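Local coordinates for protein putative phosphoribosyltransferase (Neisseria gonorrhoeae, PDB 5VOG) that binds the alarmone ppGpp and probably acts as a phosphoribosyltransferase of the type I family, transferring a glycosyl group, at residues 104-108 against 162-166. Coordinates in Å, arbitrary orientation, origin at the centre of the assembly. Numbering follows the deposited sequence.
With G4P (guanosine-5',3'-tetraphosphate), chain D.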
loop_
_atom_site.group_PDB
_atom_site.type_symbol
_atom_site.label_atom_id
_atom_site.label_comp_id
_atom_site.label_asym_id
_atom_site.label_seq_id
_atom_site.Cartn_x
_atom_site.Cartn_y
_atom_site.Cartn_z
ATOM N N VAL A 104 2.677 10.803 -0.530
ATOM C CA VAL A 104 1.748 10.297 -1.545
ATOM C C VAL A 104 0.391 10.009 -0.908
ATOM O O VAL A 104 0.315 9.336 0.125
ATOM C CB VAL A 104 2.292 9.029 -2.236
ATOM C CG1 VAL A 104 1.269 8.485 -3.239
ATOM C CG2 VAL A 104 3.641 9.294 -2.895
ATOM N N ASP A 105 -0.686 10.495 -1.532
ATOM C CA ASP A 105 -2.033 10.153 -1.082
ATOM C C ASP A 105 -2.945 10.027 -2.296
ATOM O O ASP A 105 -2.564 10.385 -3.412
ATOM C CB ASP A 105 -2.568 11.177 -0.074
ATOM C CG ASP A 105 -3.414 10.540 1.012
ATOM O OD1 ASP A 105 -3.988 9.461 0.768
ATOM O OD2 ASP A 105 -3.517 11.124 2.114
ATOM N N GLU A 106 -4.155 9.483 -2.089
ATOM C CA GLU A 106 -5.007 9.248 -3.259
ATOM C C GLU A 106 -5.871 10.455 -3.631
ATOM O O GLU A 106 -6.065 10.709 -4.823
ATOM C CB GLU A 106 -5.883 7.990 -3.078
ATOM C CG GLU A 106 -7.321 8.175 -2.572
ATOM C CD GLU A 106 -7.410 8.388 -1.064
ATOM O OE1 GLU A 106 -6.536 9.070 -0.501
ATOM O OE2 GLU A 106 -8.360 7.874 -0.439
ATOM N N VAL A 107 -6.393 11.215 -2.666
ATOM C CA VAL A 107 -7.330 12.287 -2.995
ATOM C C VAL A 107 -7.038 13.521 -2.157
ATOM O O VAL A 107 -6.764 13.431 -0.954
ATOM C CB VAL A 107 -8.808 11.851 -2.853
ATOM C CG1 VAL A 107 -9.215 11.585 -1.404
ATOM C CG2 VAL A 107 -9.734 12.904 -3.482
ATOM N N ASP A 108 -7.041 14.673 -2.829
ATOM C CA ASP A 108 -6.996 16.003 -2.234
ATOM C C ASP A 108 -8.440 16.497 -2.217
ATOM O O ASP A 108 -8.970 16.959 -3.237
ATOM C CB ASP A 108 -6.067 16.896 -3.056
ATOM C CG ASP A 108 -6.018 18.329 -2.572
ATOM O OD1 ASP A 108 -6.905 18.769 -1.815
ATOM O OD2 ASP A 108 -5.072 19.029 -2.990
ATOM N N ILE A 162 -15.679 10.281 -5.847
ATOM C CA ILE A 162 -14.884 9.332 -6.615
ATOM C C ILE A 162 -15.041 7.950 -6.004
ATOM O O ILE A 162 -14.813 7.762 -4.801
ATOM C CB ILE A 162 -13.407 9.752 -6.648
ATOM C CG1 ILE A 162 -13.259 11.134 -7.290
ATOM C CG2 ILE A 162 -12.571 8.704 -7.370
ATOM C CD1 ILE A 162 -11.877 11.759 -7.067
ATOM N N ASN A 163 -15.427 6.981 -6.830
ATOM C CA ASN A 163 -15.529 5.588 -6.404
ATOM C C ASN A 163 -14.297 4.842 -6.894
ATOM O O ASN A 163 -14.095 4.694 -8.104
ATOM C CB ASN A 163 -16.813 4.965 -6.938
ATOM C CG ASN A 163 -18.037 5.636 -6.379
ATOM O OD1 ASN A 163 -18.450 5.346 -5.263
ATOM N ND2 ASN A 163 -18.602 6.577 -7.135
ATOM N N TYR A 164 -13.454 4.389 -5.942
ATOM C CA TYR A 164 -12.201 3.711 -6.236
ATOM C C TYR A 164 -12.422 2.218 -6.428
ATOM O O TYR A 164 -13.260 1.618 -5.752
ATOM C CB TYR A 164 -11.189 3.945 -5.110
ATOM C CG TYR A 164 -10.714 5.375 -5.116
ATOM C CD1 TYR A 164 -9.817 5.810 -6.077
ATOM C CD2 TYR A 164 -11.212 6.306 -4.208
ATOM C CE1 TYR A 164 -9.397 7.128 -6.121
ATOM C CE2 TYR A 164 -10.800 7.630 -4.240
ATOM C CZ TYR A 164 -9.897 8.034 -5.210
ATOM O OH TYR A 164 -9.485 9.354 -5.270
ATOM N N PRO A 165 -11.660 1.605 -7.333
ATOM C CA PRO A 165 -11.834 0.164 -7.564
ATOM C C PRO A 165 -11.476 -0.673 -6.347
ATOM O O PRO A 165 -12.002 -1.784 -6.187
ATOM C CB PRO A 165 -10.897 -0.114 -8.748
ATOM C CG PRO A 165 -9.839 0.960 -8.656
ATOM C CD PRO A 165 -10.560 2.181 -8.132
ATOM N N TRP A 166 -10.600 -0.172 -5.482
ATOM C CA TRP A 166 -10.222 -0.905 -4.283
ATOM C C TRP A 166 -11.274 -0.818 -3.187
ATOM O O TRP A 166 -11.048 -1.339 -2.089
ATOM C CB TRP A 166 -8.869 -0.412 -3.775
ATOM C CG TRP A 166 -8.672 1.093 -3.669
ATOM C CD1 TRP A 166 -9.144 1.918 -2.683
ATOM C CD2 TRP A 166 -7.885 1.924 -4.543
ATOM N NE1 TRP A 166 -8.706 3.209 -2.897
ATOM C CE2 TRP A 166 -7.936 3.238 -4.031
ATOM C CE3 TRP A 166 -7.154 1.684 -5.711
ATOM C CZ2 TRP A 166 -7.268 4.303 -4.637
ATOM C CZ3 TRP A 166 -6.493 2.743 -6.315
ATOM C CH2 TRP A 166 -6.567 4.040 -5.782
HETATM P PB G4P D . -6.864 15.346 2.108
HETATM O O1B G4P D . -6.189 16.011 3.201
HETATM O O2B G4P D . -7.644 16.278 1.154
HETATM O O3B G4P D . -5.863 14.471 1.289
HETATM O O3A G4P D . -7.886 14.251 2.653
HETATM P PA G4P D . -9.119 14.380 3.646
HETATM O O1A G4P D . -8.668 14.570 5.042
HETATM O O2A G4P D . -10.064 15.441 3.142
HETATM O "O5'" G4P D . -9.827 12.953 3.401
HETATM C "C5'" G4P D . -10.656 12.316 4.393
HETATM C "C4'" G4P D . -11.159 11.019 3.819
HETATM O "O4'" G4P D . -12.126 11.278 2.786
HETATM C "C3'" G4P D . -10.077 10.142 3.180
HETATM O "O3'" G4P D . -10.072 8.860 3.846
HETATM C "C2'" G4P D . -10.485 9.993 1.712
HETATM O "O2'" G4P D . -10.227 8.700 1.169
HETATM C "C1'" G4P D . -11.980 10.297 1.784
HETATM N N9 G4P D . -12.488 10.863 0.533
HETATM C C8 G4P D . -12.536 12.188 0.189
HETATM N N7 G4P D . -13.032 12.391 -1.010
HETATM C C5 G4P D . -13.326 11.119 -1.479
HETATM C C6 G4P D . -13.901 10.677 -2.712
HETATM O O6 G4P D . -14.268 11.374 -3.663
HETATM N N1 G4P D . -14.038 9.304 -2.762
HETATM C C2 G4P D . -13.672 8.438 -1.764
HETATM N N2 G4P D . -13.897 7.138 -1.975
HETATM N N3 G4P D . -13.137 8.834 -0.612
HETATM C C4 G4P D . -12.995 10.171 -0.536
HETATM P PC G4P D . -9.289 8.602 5.195
HETATM O O1C G4P D . -10.079 9.068 6.367
HETATM O O2C G4P D . -7.960 9.284 5.013
HETATM O O3C G4P D . -9.055 7.026 5.226
HETATM P PD G4P D . -8.201 6.010 4.341
HETATM O O1D G4P D . -7.224 6.843 3.579
HETATM O O2D G4P D . -7.519 5.062 5.354
HETATM O O3D G4P D . -9.205 5.267 3.499
HETATM O O HOH W 1 -9.338 5.473 -1.144
#
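I162 reads the guanine with its backbone: its N donates to O6 of G4P (2.8 Å), while its O accepts from G4P N1 (2.7 Å) and N2 (3.0 Å). The CD1 of the same residue lies 4.3 Å from V107 CG2. Y164 packs its ring against the corner where the chain turns at E106, its OH 3.5 Å from V107 CB and 3.7 Å from E106 CG; that hydroxyl is hydrogen-bonded to H135, and the ring edge faces the guanine N2. The indole of W166 meets E106 edge-on (CZ2 to CB, 4.2 Å), and a water joins W166 NE1 (2.9 Å) to E106 OE2 (2.7 Å). E106 OE2 also accepts a 2.6 Å hydrogen bond from the ribose O2' of G4P. The acidic D105-E106 pair, followed by a phosphate-contacting loop, fits the type I PRTase PRPP motif. The segments thus touch by van der Waals packing, with the Y164 hydroxyl against V107 and E106, while water and nucleotide make the polar links: 162-166 recognises the base and 104-108 meets the ribose and the phosphate, consistent with a pocket selective for guanine.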